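Local coordinates for ceramide very long chain fatty acid hydroxylase SCS7 (Saccharomyces cerevisiae, PDB 4ZR1), which hydroxylates the very long chain fatty acid of ceramides, probably at C-2, using molecular oxygen, electrons from cytochrome b5 and a probable dimetal centre, at residues F69-V75 / D157-E162; T26-K30 / L284-K288; V107-L112 / Y225-E230; N258-F263 / G275-G279. Residues are numbered along the deposited sequence.

Contacts 1, 2 and 4 belong to the part of the protein assigned to the cytoplasm, while contact 3 lies between transmembrane helices 106-125 and 211-236, its centre about 25 to 32 Å from those of the other three. Along the chain, contact 2 joins N-terminal residues 26-30 to C-terminal residues 284-288 and encloses the rest; contact 1 crosses contact 3, and contact 4 follows both. The cytoplasmic contacts touch one another: Y259 meets D157 of contact 1 and F28 of contact 2, and contacts 2 and 4 are closest, with centres about 14 Å apart. Together they gather chain ends and interhelical loops beside the histidine-bound zinc pair, while contact 3 joins two membrane helices.

Contact 1 of 4, residues F69-V75 / D157-E162; sequences FKKDFYV and DDWLPE
A charged surface contact on the probably cytoplasmic side joins the first turn of helix 71-78 to the loop between helices 128-154 and 164-179. K70 is the N-cap, and residues 71-75 are helical, with K70 O accepting from F73 N (2.9 Å). In the loop, D157 has positive phi (45/-113), D158-W159 make a short 3-10 turn, with D157 O accepting from L160 N (2.8 Å), and L160-P161 extend. CA atoms pair K71 with E162 (5.5 Å) and V75 with D157 (5.8 Å).

K71 makes the largest contribution. Its chi1 is t and chi3 p, so the chain runs along the loop, CD 3.2 Å from L160 O, and brings NZ to D158: a salt bridge to OD1 (2.6 Å) and a hydrogen bond to D158 O (3.1 Å). NZ also makes a weak, salt-bridged bond to D72 OD2 (3.0 Å). E162, m at chi1 and chi2, turns its carboxylate to the helix start, where OE1 accepts from K71 N at 2.8 Å. Beside the charged groups, L160 CD1 lies 4.0 Å from V75 CG1 and 4.2 Å from Y74 CE2. The polar ends of Y74 and D157 both bond to H170 on helix 164-179.

This K71-D72-D158 salt-bridge network offsets the aspartates' mutual repulsion, while the glutamate satisfies an amide in the helix's first turn and suits its dipole.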
loop_
_atom_site.group_PDB
_atom_site.type_symbol
_atom_site.label_atom_id
_atom_site.label_comp_id
_atom_site.label_asym_id
_atom_site.label_seq_id
_atom_site.Cartn_x
_atom_site.Cartn_y
_atom_site.Cartn_z
ATOM N N PHE A 69 4.501 -3.039 -22.826
ATOM C CA PHE A 69 4.085 -4.091 -21.910
ATOM C C PHE A 69 2.665 -4.539 -22.213
ATOM O O PHE A 69 1.794 -3.723 -22.522
ATOM C CB PHE A 69 4.140 -3.616 -20.449
ATOM C CG PHE A 69 5.504 -3.196 -19.976
ATOM C CD1 PHE A 69 6.649 -3.778 -20.490
ATOM C CD2 PHE A 69 5.634 -2.212 -19.004
ATOM C CE1 PHE A 69 7.899 -3.390 -20.044
ATOM C CE2 PHE A 69 6.883 -1.817 -18.557
ATOM C CZ PHE A 69 8.017 -2.409 -19.080
ATOM N N LYS A 70 2.418 -5.832 -22.102
ATOM C CA LYS A 70 1.047 -6.270 -21.942
ATOM C C LYS A 70 0.798 -6.570 -20.471
ATOM O O LYS A 70 1.732 -6.837 -19.707
ATOM C CB LYS A 70 0.713 -7.474 -22.837
ATOM C CG LYS A 70 1.877 -8.161 -23.525
ATOM C CD LYS A 70 1.334 -8.855 -24.763
ATOM C CE LYS A 70 2.386 -9.612 -25.572
ATOM N NZ LYS A 70 1.739 -10.633 -26.462
ATOM N N LYS A 71 -0.472 -6.485 -20.091
ATOM C CA LYS A 71 -0.899 -6.491 -18.696
ATOM C C LYS A 71 -0.276 -7.595 -17.846
ATOM O O LYS A 71 0.210 -7.333 -16.750
ATOM C CB LYS A 71 -2.421 -6.601 -18.637
ATOM C CG LYS A 71 -2.994 -6.765 -17.244
ATOM C CD LYS A 71 -4.028 -7.881 -17.215
ATOM C CE LYS A 71 -3.368 -9.237 -17.307
ATOM N NZ LYS A 71 -4.346 -10.360 -17.329
ATOM N N ASP A 72 -0.288 -8.824 -18.344
ATOM C CA ASP A 72 0.199 -9.952 -17.557
ATOM C C ASP A 72 1.671 -9.803 -17.194
ATOM O O ASP A 72 2.110 -10.272 -16.145
ATOM C CB ASP A 72 -0.024 -11.266 -18.306
ATOM C CG ASP A 72 -1.432 -11.795 -18.140
ATOM O OD1 ASP A 72 -1.699 -12.432 -17.104
ATOM O OD2 ASP A 72 -2.271 -11.575 -19.038
ATOM N N PHE A 73 2.426 -9.138 -18.059
ATOM C CA PHE A 73 3.850 -8.939 -17.828
ATOM C C PHE A 73 4.086 -7.838 -16.804
ATOM O O PHE A 73 4.922 -7.972 -15.904
ATOM C CB PHE A 73 4.552 -8.606 -19.133
ATOM C CG PHE A 73 6.018 -8.329 -18.978
ATOM C CD1 PHE A 73 6.878 -9.325 -18.543
ATOM C CD2 PHE A 73 6.539 -7.071 -19.280
ATOM C CE1 PHE A 73 8.233 -9.081 -18.406
ATOM C CE2 PHE A 73 7.894 -6.815 -19.145
ATOM C CZ PHE A 73 8.745 -7.824 -18.707
ATOM N N TYR A 74 3.342 -6.747 -16.944
ATOM C CA TYR A 74 3.412 -5.664 -15.977
ATOM C C TYR A 74 3.088 -6.139 -14.552
ATOM O O TYR A 74 3.817 -5.808 -13.610
ATOM C CB TYR A 74 2.463 -4.531 -16.369
ATOM C CG TYR A 74 2.261 -3.563 -15.241
ATOM C CD1 TYR A 74 3.221 -2.595 -14.948
ATOM C CD2 TYR A 74 1.134 -3.639 -14.434
ATOM C CE1 TYR A 74 3.048 -1.712 -13.892
ATOM C CE2 TYR A 74 0.952 -2.765 -13.375
ATOM C CZ TYR A 74 1.908 -1.805 -13.108
ATOM O OH TYR A 74 1.715 -0.945 -12.052
ATOM N N VAL A 75 2.002 -6.905 -14.391
ATOM C CA VAL A 75 1.580 -7.342 -13.056
ATOM C C VAL A 75 2.556 -8.365 -12.494
ATOM O O VAL A 75 2.805 -8.394 -11.298
ATOM C CB VAL A 75 0.137 -7.948 -13.033
ATOM C CG1 VAL A 75 -0.872 -6.954 -13.563
ATOM C CG2 VAL A 75 0.059 -9.235 -13.821
ATOM N N ASP A 157 -4.738 -5.956 -10.462
ATOM C CA ASP A 157 -3.848 -6.922 -11.129
ATOM C C ASP A 157 -4.405 -7.550 -12.408
ATOM O O ASP A 157 -4.565 -6.858 -13.411
ATOM C CB ASP A 157 -3.455 -8.026 -10.145
ATOM C CG ASP A 157 -2.768 -7.479 -8.894
ATOM O OD1 ASP A 157 -2.483 -6.260 -8.831
ATOM O OD2 ASP A 157 -2.499 -8.276 -7.975
ATOM N N ASP A 158 -4.677 -8.856 -12.366
ATOM C CA ASP A 158 -5.175 -9.618 -13.521
ATOM C C ASP A 158 -6.323 -8.910 -14.249
ATOM O O ASP A 158 -6.386 -8.921 -15.475
ATOM C CB ASP A 158 -5.633 -11.015 -13.073
ATOM C CG ASP A 158 -5.752 -12.005 -14.228
ATOM O OD1 ASP A 158 -5.604 -11.598 -15.402
ATOM O OD2 ASP A 158 -6.010 -13.199 -13.956
ATOM N N TRP A 159 -7.213 -8.276 -13.490
ATOM C CA TRP A 159 -8.397 -7.634 -14.055
ATOM C C TRP A 159 -8.093 -6.325 -14.805
ATOM O O TRP A 159 -9.004 -5.682 -15.326
ATOM C CB TRP A 159 -9.427 -7.375 -12.943
ATOM C CG TRP A 159 -9.763 -8.611 -12.122
ATOM C CD1 TRP A 159 -9.847 -9.898 -12.574
ATOM C CD2 TRP A 159 -10.040 -8.665 -10.709
ATOM N NE1 TRP A 159 -10.166 -10.746 -11.538
ATOM C CE2 TRP A 159 -10.289 -10.018 -10.384
ATOM C CE3 TRP A 159 -10.103 -7.704 -9.689
ATOM C CZ2 TRP A 159 -10.595 -10.431 -9.082
ATOM C CZ3 TRP A 159 -10.407 -8.119 -8.394
ATOM C CH2 TRP A 159 -10.651 -9.469 -8.106
ATOM N N LEU A 160 -6.821 -5.940 -14.871
ATOM C CA LEU A 160 -6.421 -4.687 -15.521
ATOM C C LEU A 160 -6.541 -4.711 -17.048
ATOM O O LEU A 160 -6.319 -5.742 -17.683
ATOM C CB LEU A 160 -4.975 -4.338 -15.155
ATOM C CG LEU A 160 -4.644 -3.576 -13.868
ATOM C CD1 LEU A 160 -3.158 -3.703 -13.571
ATOM C CD2 LEU A 160 -5.021 -2.115 -14.009
ATOM N N PRO A 161 -6.871 -3.555 -17.645
ATOM C CA PRO A 161 -6.904 -3.400 -19.101
ATOM C C PRO A 161 -5.534 -3.554 -19.736
ATOM O O PRO A 161 -4.531 -3.652 -19.033
ATOM C CB PRO A 161 -7.406 -1.965 -19.299
ATOM C CG PRO A 161 -8.013 -1.567 -17.997
ATOM C CD PRO A 161 -7.261 -2.316 -16.951
ATOM N N GLU A 162 -5.499 -3.572 -21.065
ATOM C CA GLU A 162 -4.239 -3.488 -21.790
ATOM C C GLU A 162 -3.956 -2.028 -22.099
ATOM O O GLU A 162 -3.992 -1.602 -23.251
ATOM C CB GLU A 162 -4.282 -4.328 -23.063
ATOM C CG GLU A 162 -4.349 -5.832 -22.797
ATOM C CD GLU A 162 -3.037 -6.386 -22.254
ATOM O OE1 GLU A 162 -2.034 -5.638 -22.258
ATOM O OE2 GLU A 162 -3.005 -7.564 -21.825
#

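Contact 2 of 4, residues T26-K30 / L284-K288; sequences TTFVK and LSKMK
Two irregular segments, one near each end of the chain, pass each other with end-to-end directions 156° apart. Neither is helix or strand. Residues 27-29 are extended (F28 at -62/148), as are L284-K286, before M287 bends to -113/72. CA atoms pair F28 with L284 (6.3 Å) and T27 with M287 (7.9 Å).

F28, chi1 m, points its CB at the opposing segment, and its ring lies along S285-M287. The apolar side-chain pairs are F28 CB with L284 CD2 (4.4 Å) and F28 CD2 with M287 CG (4.1 Å). Methyl groups also make van der Waals contacts with the backbone. L284 (m, t) reaches back along residues 28-30: CD1 is 3.9 Å from F28 O, and CD2 is 3.4 Å from V29 O and 3.6 Å from K30 N. M287 CE comes to 3.4 Å from F28 N and 3.9 Å from T27 CA.

The sulfur makes a Met-aromatic contact, M287 SD standing 5.2 Å from the F28 ring centroid and 46° off the ring normal. The contact lies where the N-terminal region meets residues 284-288, probably in the cytoplasm, with the F28 side chain about 7 Å from those of zinc ligands H178 and H255; Y259 touches F28 as well.

Polar atoms meet the ring at its edge: S285 O is 3.4 Å from F28 CD2, and K286 O is 4.2 Å from F28 CE2. Other polar groups turn to neighbours, S285 OG to Q260, T27 OG1 to D24 O and T26 O to R80.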
loop_
_atom_site.group_PDB
_atom_site.type_symbol
_atom_site.label_atom_id
_atom_site.label_comp_id
_atom_site.label_asym_id
_atom_site.label_seq_id
_atom_site.Cartn_x
_atom_site.Cartn_y
_atom_site.Cartn_z
ATOM N N THR A 26 13.813 -10.763 -6.667
ATOM C CA THR A 26 12.640 -10.917 -7.522
ATOM C C THR A 26 12.000 -12.286 -7.373
ATOM O O THR A 26 10.966 -12.556 -7.976
ATOM C CB THR A 26 12.993 -10.695 -9.012
ATOM O OG1 THR A 26 13.880 -11.729 -9.458
ATOM C CG2 THR A 26 13.648 -9.340 -9.215
ATOM N N THR A 27 12.620 -13.151 -6.576
ATOM C CA THR A 27 12.116 -14.501 -6.395
ATOM C C THR A 27 11.475 -14.630 -5.018
ATOM O O THR A 27 12.127 -14.424 -3.991
ATOM C CB THR A 27 13.226 -15.569 -6.560
ATOM O OG1 THR A 27 14.221 -15.398 -5.544
ATOM C CG2 THR A 27 13.886 -15.453 -7.929
ATOM N N PHE A 28 10.187 -14.958 -5.019
ATOM C CA PHE A 28 9.426 -15.164 -3.801
ATOM C C PHE A 28 10.010 -16.325 -2.998
ATOM O O PHE A 28 10.566 -17.258 -3.572
ATOM C CB PHE A 28 7.956 -15.416 -4.152
ATOM C CG PHE A 28 7.323 -14.296 -4.938
ATOM C CD1 PHE A 28 7.373 -12.988 -4.472
ATOM C CD2 PHE A 28 6.708 -14.543 -6.159
ATOM C CE1 PHE A 28 6.803 -11.951 -5.197
ATOM C CE2 PHE A 28 6.137 -13.507 -6.891
ATOM C CZ PHE A 28 6.184 -12.207 -6.407
ATOM N N VAL A 29 9.906 -16.254 -1.672
ATOM C CA VAL A 29 10.449 -17.297 -0.805
ATOM C C VAL A 29 9.365 -17.868 0.114
ATOM O O VAL A 29 8.423 -17.163 0.479
ATOM C CB VAL A 29 11.627 -16.772 0.052
ATOM C CG1 VAL A 29 12.536 -17.924 0.465
ATOM C CG2 VAL A 29 12.429 -15.741 -0.717
ATOM N N LYS A 30 9.491 -19.144 0.479
ATOM C CA LYS A 30 8.502 -19.772 1.346
ATOM C C LYS A 30 8.657 -19.198 2.743
ATOM O O LYS A 30 7.688 -19.119 3.492
ATOM C CB LYS A 30 8.648 -21.297 1.370
ATOM C CG LYS A 30 9.268 -21.840 2.649
ATOM C CD LYS A 30 9.686 -23.279 2.492
ATOM C CE LYS A 30 11.107 -23.474 2.975
ATOM N NZ LYS A 30 11.630 -24.776 2.507
ATOM N N LEU A 284 3.582 -20.003 -3.030
ATOM C CA LEU A 284 4.253 -18.826 -3.570
ATOM C C LEU A 284 3.401 -18.238 -4.697
ATOM O O LEU A 284 2.516 -18.911 -5.239
ATOM C CB LEU A 284 5.650 -19.177 -4.083
ATOM C CG LEU A 284 6.621 -19.839 -3.102
ATOM C CD1 LEU A 284 7.960 -20.113 -3.776
ATOM C CD2 LEU A 284 6.810 -18.986 -1.864
ATOM N N SER A 285 3.651 -16.980 -5.049
ATOM C CA SER A 285 2.959 -16.381 -6.182
ATOM C C SER A 285 3.673 -16.764 -7.481
ATOM O O SER A 285 4.869 -17.072 -7.476
ATOM C CB SER A 285 2.869 -14.865 -6.016
ATOM O OG SER A 285 1.875 -14.522 -5.060
ATOM N N LYS A 286 2.937 -16.769 -8.591
ATOM C CA LYS A 286 3.500 -17.263 -9.843
ATOM C C LYS A 286 4.433 -16.226 -10.448
ATOM O O LYS A 286 4.190 -15.029 -10.344
ATOM C CB LYS A 286 2.391 -17.659 -10.833
ATOM C CG LYS A 286 1.464 -16.544 -11.312
ATOM C CD LYS A 286 0.263 -17.136 -12.064
ATOM C CE LYS A 286 -0.656 -16.069 -12.659
ATOM N NZ LYS A 286 -0.058 -15.396 -13.852
ATOM N N MET A 287 5.522 -16.701 -11.045
ATOM C CA MET A 287 6.477 -15.826 -11.708
ATOM C C MET A 287 6.418 -16.119 -13.199
ATOM O O MET A 287 7.342 -16.713 -13.761
ATOM C CB MET A 287 7.893 -16.029 -11.158
ATOM C CG MET A 287 7.960 -16.215 -9.637
ATOM S SD MET A 287 9.635 -16.106 -8.962
ATOM C CE MET A 287 9.523 -17.177 -7.536
ATOM N N LYS A 288 5.321 -15.686 -13.820
ATOM C CA LYS A 288 4.946 -16.068 -15.183
ATOM C C LYS A 288 6.000 -15.751 -16.247
ATOM O O LYS A 288 6.185 -16.515 -17.189
ATOM C CB LYS A 288 3.616 -15.393 -15.558
ATOM C CG LYS A 288 2.830 -16.128 -16.629
ATOM C CD LYS A 288 1.548 -15.394 -16.947
ATOM C CE LYS A 288 0.602 -16.240 -17.777
ATOM N NZ LYS A 288 -0.813 -15.807 -17.598
#

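Contact 3 of 4, residues V107-L112 / Y225-E230; sequences VPVAWL and YVCYDE
V107 (chi1 t) is a knob resting among Y225, V226, D229 and E230, its CG1 3.4 Å from Y225 CE2 and 4.1 Å from V226 CG2. V226, also t, returns the arrangement by fitting among V107, P108, W111 and L112: its CG2 is 3.8 Å from W111 CB, and its CG1 is 4.1 Å from both P108 CA and L112 CD2. This reciprocal knobs-into-holes packing joins transmembrane helices TM1 and TM4. Their segments run antiparallel at 176°, with axes 9.9 Å apart, and the closest CA atoms are P108 and V226 (6.2 Å).

Beside the knobs, Y225 (chi1 t) turns its edge to the five-membered ring of W111 (chi1 m) in an offset edge-to-face pair, centroids 5.8 Å apart and planes at 74°. F194 stacks on Y225 and also meets W111. Within its helix, Y225 OH gives a weak hydrogen bond to D229 OD2 (2.7 Å), which also accepts from M189 N.

At the other end E230, m at chi1 and chi2, folds back so that OE2 lies 3.3 Å from P108 CD and 3.6 Å from V107 CB. Cohesion between the segments is therefore apolar and aromatic, and the carboxylate oxygens of D229 and E230 make their closest approaches to carbon atoms of segment 107-112.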
loop_
_atom_site.group_PDB
_atom_site.type_symbol
_atom_site.label_atom_id
_atom_site.label_comp_id
_atom_site.label_asym_id
_atom_site.label_seq_id
_atom_site.Cartn_x
_atom_site.Cartn_y
_atom_site.Cartn_z
ATOM N N VAL A 107 1.640 11.840 7.425
ATOM C CA VAL A 107 0.257 11.432 7.621
ATOM C C VAL A 107 -0.314 11.887 8.980
ATOM O O VAL A 107 -1.381 12.511 9.021
ATOM C CB VAL A 107 0.105 9.908 7.484
ATOM C CG1 VAL A 107 -1.351 9.519 7.647
ATOM C CG2 VAL A 107 0.671 9.432 6.151
ATOM N N PRO A 108 0.381 11.596 10.097
ATOM C CA PRO A 108 -0.173 12.118 11.356
ATOM C C PRO A 108 -0.294 13.649 11.407
ATOM O O PRO A 108 -1.346 14.128 11.838
ATOM C CB PRO A 108 0.828 11.640 12.411
ATOM C CG PRO A 108 1.564 10.511 11.777
ATOM C CD PRO A 108 1.611 10.811 10.324
ATOM N N VAL A 109 0.730 14.398 10.981
ATOM C CA VAL A 109 0.669 15.863 11.082
ATOM C C VAL A 109 -0.384 16.452 10.153
ATOM O O VAL A 109 -0.941 17.506 10.444
ATOM C CB VAL A 109 2.039 16.569 10.787
ATOM C CG1 VAL A 109 3.155 15.951 11.615
ATOM C CG2 VAL A 109 2.382 16.532 9.323
ATOM N N ALA A 110 -0.670 15.786 9.040
ATOM C CA ALA A 110 -1.668 16.317 8.126
ATOM C C ALA A 110 -3.085 16.016 8.605
ATOM O O ALA A 110 -3.969 16.867 8.503
ATOM C CB ALA A 110 -1.458 15.769 6.720
ATOM N N TRP A 111 -3.310 14.821 9.147
ATOM C CA TRP A 111 -4.689 14.355 9.301
ATOM C C TRP A 111 -5.231 14.275 10.723
ATOM O O TRP A 111 -6.439 14.400 10.923
ATOM C CB TRP A 111 -4.829 12.999 8.616
ATOM C CG TRP A 111 -4.516 13.101 7.144
ATOM C CD1 TRP A 111 -3.571 12.397 6.455
ATOM C CD2 TRP A 111 -5.123 13.990 6.194
ATOM N NE1 TRP A 111 -3.569 12.774 5.133
ATOM C CE2 TRP A 111 -4.507 13.752 4.949
ATOM C CE3 TRP A 111 -6.132 14.955 6.275
ATOM C CZ2 TRP A 111 -4.864 14.440 3.796
ATOM C CZ3 TRP A 111 -6.487 15.637 5.134
ATOM C CH2 TRP A 111 -5.854 15.377 3.906
ATOM N N LEU A 112 -4.365 14.078 11.707
ATOM C CA LEU A 112 -4.816 14.101 13.094
ATOM C C LEU A 112 -5.478 15.436 13.502
ATOM O O LEU A 112 -6.378 15.436 14.329
ATOM C CB LEU A 112 -3.659 13.786 14.038
ATOM C CG LEU A 112 -3.196 12.330 14.110
ATOM C CD1 LEU A 112 -2.197 12.158 15.259
ATOM C CD2 LEU A 112 -4.366 11.392 14.286
ATOM N N TYR A 225 -7.511 5.356 9.359
ATOM C CA TYR A 225 -6.604 5.458 8.216
ATOM C C TYR A 225 -5.186 5.807 8.671
ATOM O O TYR A 225 -4.212 5.196 8.219
ATOM C CB TYR A 225 -7.071 6.503 7.197
ATOM C CG TYR A 225 -5.894 6.996 6.400
ATOM C CD1 TYR A 225 -5.299 6.182 5.437
ATOM C CD2 TYR A 225 -5.329 8.250 6.647
ATOM C CE1 TYR A 225 -4.185 6.613 4.726
ATOM C CE2 TYR A 225 -4.212 8.684 5.942
ATOM C CZ TYR A 225 -3.645 7.857 4.985
ATOM O OH TYR A 225 -2.540 8.268 4.291
ATOM N N VAL A 226 -5.078 6.804 9.548
ATOM C CA VAL A 226 -3.781 7.236 10.070
ATOM C C VAL A 226 -3.070 6.123 10.830
ATOM O O VAL A 226 -1.854 5.955 10.705
ATOM C CB VAL A 226 -3.926 8.450 10.990
ATOM C CG1 VAL A 226 -2.566 8.833 11.562
ATOM C CG2 VAL A 226 -4.554 9.613 10.208
ATOM N N CYS A 227 -3.826 5.348 11.603
ATOM C CA CYS A 227 -3.244 4.212 12.299
ATOM C C CYS A 227 -2.724 3.184 11.302
ATOM O O CYS A 227 -1.632 2.650 11.476
ATOM C CB CYS A 227 -4.263 3.580 13.244
ATOM S SG CYS A 227 -4.717 4.643 14.638
ATOM N N TYR A 228 -3.505 2.920 10.257
ATOM C CA TYR A 228 -3.105 2.002 9.190
ATOM C C TYR A 228 -1.757 2.334 8.518
ATOM O O TYR A 228 -0.875 1.472 8.427
ATOM C CB TYR A 228 -4.196 1.948 8.111
ATOM C CG TYR A 228 -3.666 1.557 6.740
ATOM C CD1 TYR A 228 -3.415 0.225 6.423
ATOM C CD2 TYR A 228 -3.419 2.521 5.766
ATOM C CE1 TYR A 228 -2.925 -0.136 5.177
ATOM C CE2 TYR A 228 -2.940 2.174 4.524
ATOM C CZ TYR A 228 -2.685 0.842 4.233
ATOM O OH TYR A 228 -2.199 0.490 2.988
ATOM N N ASP A 229 -1.606 3.569 8.035
ATOM C CA ASP A 229 -0.444 3.950 7.231
ATOM C C ASP A 229 0.797 4.009 8.100
ATOM O O ASP A 229 1.883 3.649 7.655
ATOM C CB ASP A 229 -0.661 5.305 6.550
ATOM C CG ASP A 229 -0.349 5.283 5.040
ATOM O OD1 ASP A 229 0.180 4.274 4.510
ATOM O OD2 ASP A 229 -0.647 6.307 4.378
ATOM N N GLU A 230 0.633 4.486 9.335
ATOM C CA GLU A 230 1.720 4.485 10.305
ATOM C C GLU A 230 2.099 3.057 10.645
ATOM O O GLU A 230 3.268 2.691 10.602
ATOM C CB GLU A 230 1.331 5.246 11.563
ATOM C CG GLU A 230 1.105 6.719 11.302
ATOM C CD GLU A 230 2.293 7.371 10.617
ATOM O OE1 GLU A 230 3.337 7.553 11.263
ATOM O OE2 GLU A 230 2.187 7.685 9.422
#

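Contact 4 of 4, residues N258-F263 / G275-G279; sequences NYQLGF and GTYLG
Close to the zinc site, the loop after helix 242-256 is tied to the chain leaving helix 269-273. A single backbone hydrogen bond links them: G262 N to T276 O, 3.1 Å and nearly straight at 169°. L261 is extended (-137/175) and G262 turns with positive phi (69/43). An added CB on G262 would come 3.0 Å from L278 CD2, so this place is cramped. CA atoms pair L261 with T276 (5.0 Å) and G262 with L278 (5.1 Å).

L261 (m, t) lies over segment 275-279, CB 3.3 Å from T276 O and 3.5 Å from L278 CD1, CD1 3.5 Å from Y277 O. L278 (t, p) extends its CD1 further, to 3.8 Å from N258 CB. N258 OD1 accepts from Q260 N (2.7 Å), an Asx turn that shapes the start of the loop. F263 (m) sets its ring edge toward T276, CD2 to OG1 3.8 Å; that hydroxyl bonds to D271 and Y147.

Preceding T276, G275 (59/52) is the C-prime residue of the Schellman motif ending helix 269-273. The backbone oxygens of L261 and F263 accept from ND1 of zinc ligands H254 and H150, second-shell bonds that probably help to orient the imidazoles of a histidine-rich dimetal centre.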
loop_
_atom_site.group_PDB
_atom_site.type_symbol
_atom_site.label_atom_id
_atom_site.label_comp_id
_atom_site.label_asym_id
_atom_site.label_seq_id
_atom_site.Cartn_x
_atom_site.Cartn_y
_atom_site.Cartn_z
ATOM N N ASN A 258 3.466 -14.169 -1.084
ATOM C CA ASN A 258 2.169 -14.264 -1.748
ATOM C C ASN A 258 1.371 -12.966 -1.618
ATOM O O ASN A 258 0.980 -12.586 -0.512
ATOM C CB ASN A 258 1.366 -15.439 -1.164
ATOM C CG ASN A 258 0.204 -15.867 -2.054
ATOM O OD1 ASN A 258 -0.503 -15.034 -2.623
ATOM N ND2 ASN A 258 0.011 -17.177 -2.180
ATOM N N TYR A 259 1.129 -12.293 -2.744
ATOM C CA TYR A 259 0.332 -11.067 -2.750
ATOM C C TYR A 259 -1.087 -11.323 -3.263
ATOM O O TYR A 259 -1.794 -10.390 -3.653
ATOM C CB TYR A 259 1.015 -9.969 -3.586
ATOM C CG TYR A 259 1.211 -10.272 -5.064
ATOM C CD1 TYR A 259 2.304 -11.006 -5.509
ATOM C CD2 TYR A 259 0.324 -9.785 -6.017
ATOM C CE1 TYR A 259 2.489 -11.276 -6.854
ATOM C CE2 TYR A 259 0.505 -10.039 -7.367
ATOM C CZ TYR A 259 1.587 -10.787 -7.777
ATOM O OH TYR A 259 1.760 -11.044 -9.118
ATOM N N GLN A 260 -1.497 -12.590 -3.269
ATOM C CA GLN A 260 -2.896 -12.937 -3.507
ATOM C C GLN A 260 -3.599 -13.146 -2.166
ATOM O O GLN A 260 -4.806 -13.398 -2.112
ATOM C CB GLN A 260 -3.024 -14.186 -4.382
ATOM C CG GLN A 260 -2.815 -13.930 -5.858
ATOM C CD GLN A 260 -1.354 -13.775 -6.229
ATOM O OE1 GLN A 260 -0.503 -14.581 -5.842
ATOM N NE2 GLN A 260 -1.052 -12.716 -6.963
ATOM N N LEU A 261 -2.822 -13.029 -1.089
ATOM C CA LEU A 261 -3.321 -13.173 0.272
ATOM C C LEU A 261 -2.742 -12.091 1.187
ATOM O O LEU A 261 -1.889 -11.306 0.768
ATOM C CB LEU A 261 -2.967 -14.553 0.818
ATOM C CG LEU A 261 -3.436 -15.764 0.019
ATOM C CD1 LEU A 261 -2.780 -17.006 0.571
ATOM C CD2 LEU A 261 -4.952 -15.893 0.057
ATOM N N GLY A 262 -3.208 -12.060 2.437
ATOM C CA GLY A 262 -2.665 -11.171 3.452
ATOM C C GLY A 262 -2.965 -9.700 3.221
ATOM O O GLY A 262 -2.090 -8.841 3.398
ATOM N N PHE A 263 -4.205 -9.403 2.840
ATOM C CA PHE A 263 -4.593 -8.032 2.512
ATOM C C PHE A 263 -4.795 -7.149 3.742
ATOM O O PHE A 263 -4.706 -5.923 3.644
ATOM C CB PHE A 263 -5.857 -8.037 1.654
ATOM C CG PHE A 263 -5.703 -8.808 0.379
ATOM C CD1 PHE A 263 -4.862 -8.348 -0.626
ATOM C CD2 PHE A 263 -6.387 -9.994 0.181
ATOM C CE1 PHE A 263 -4.709 -9.058 -1.808
ATOM C CE2 PHE A 263 -6.238 -10.709 -0.999
ATOM C CZ PHE A 263 -5.394 -10.239 -1.996
ATOM N N GLY A 275 -11.625 -15.422 3.852
ATOM C CA GLY A 275 -10.814 -16.518 3.361
ATOM C C GLY A 275 -9.689 -16.091 2.444
ATOM O O GLY A 275 -9.556 -16.599 1.332
ATOM N N THR A 276 -8.885 -15.141 2.905
ATOM C CA THR A 276 -7.667 -14.772 2.205
ATOM C C THR A 276 -6.492 -14.770 3.172
ATOM O O THR A 276 -5.453 -14.185 2.881
ATOM C CB THR A 276 -7.773 -13.383 1.529
ATOM O OG1 THR A 276 -8.175 -12.403 2.496
ATOM C CG2 THR A 276 -8.772 -13.408 0.379
ATOM N N TYR A 277 -6.668 -15.418 4.324
ATOM C CA TYR A 277 -5.611 -15.500 5.331
ATOM C C TYR A 277 -4.313 -16.025 4.711
ATOM O O TYR A 277 -4.338 -16.790 3.745
ATOM C CB TYR A 277 -6.043 -16.392 6.505
ATOM C CG TYR A 277 -5.033 -16.436 7.638
ATOM C CD1 TYR A 277 -4.822 -15.324 8.446
ATOM C CD2 TYR A 277 -4.302 -17.589 7.907
ATOM C CE1 TYR A 277 -3.904 -15.351 9.479
ATOM C CE2 TYR A 277 -3.377 -17.625 8.944
ATOM C CZ TYR A 277 -3.188 -16.502 9.724
ATOM O OH TYR A 277 -2.277 -16.517 10.754
ATOM N N LEU A 278 -3.183 -15.592 5.257
ATOM C CA LEU A 278 -1.883 -16.010 4.750
ATOM C C LEU A 278 -1.230 -16.986 5.729
ATOM O O LEU A 278 -0.361 -16.609 6.515
ATOM C CB LEU A 278 -0.993 -14.785 4.511
ATOM C CG LEU A 278 0.282 -14.964 3.685
ATOM C CD1 LEU A 278 -0.018 -15.692 2.393
ATOM C CD2 LEU A 278 0.908 -13.608 3.399
ATOM N N GLY A 279 -1.663 -18.244 5.679
ATOM C CA GLY A 279 -1.189 -19.263 6.603
ATOM C C GLY A 279 0.215 -19.746 6.292
ATOM O O GLY A 279 0.821 -19.293 5.322
#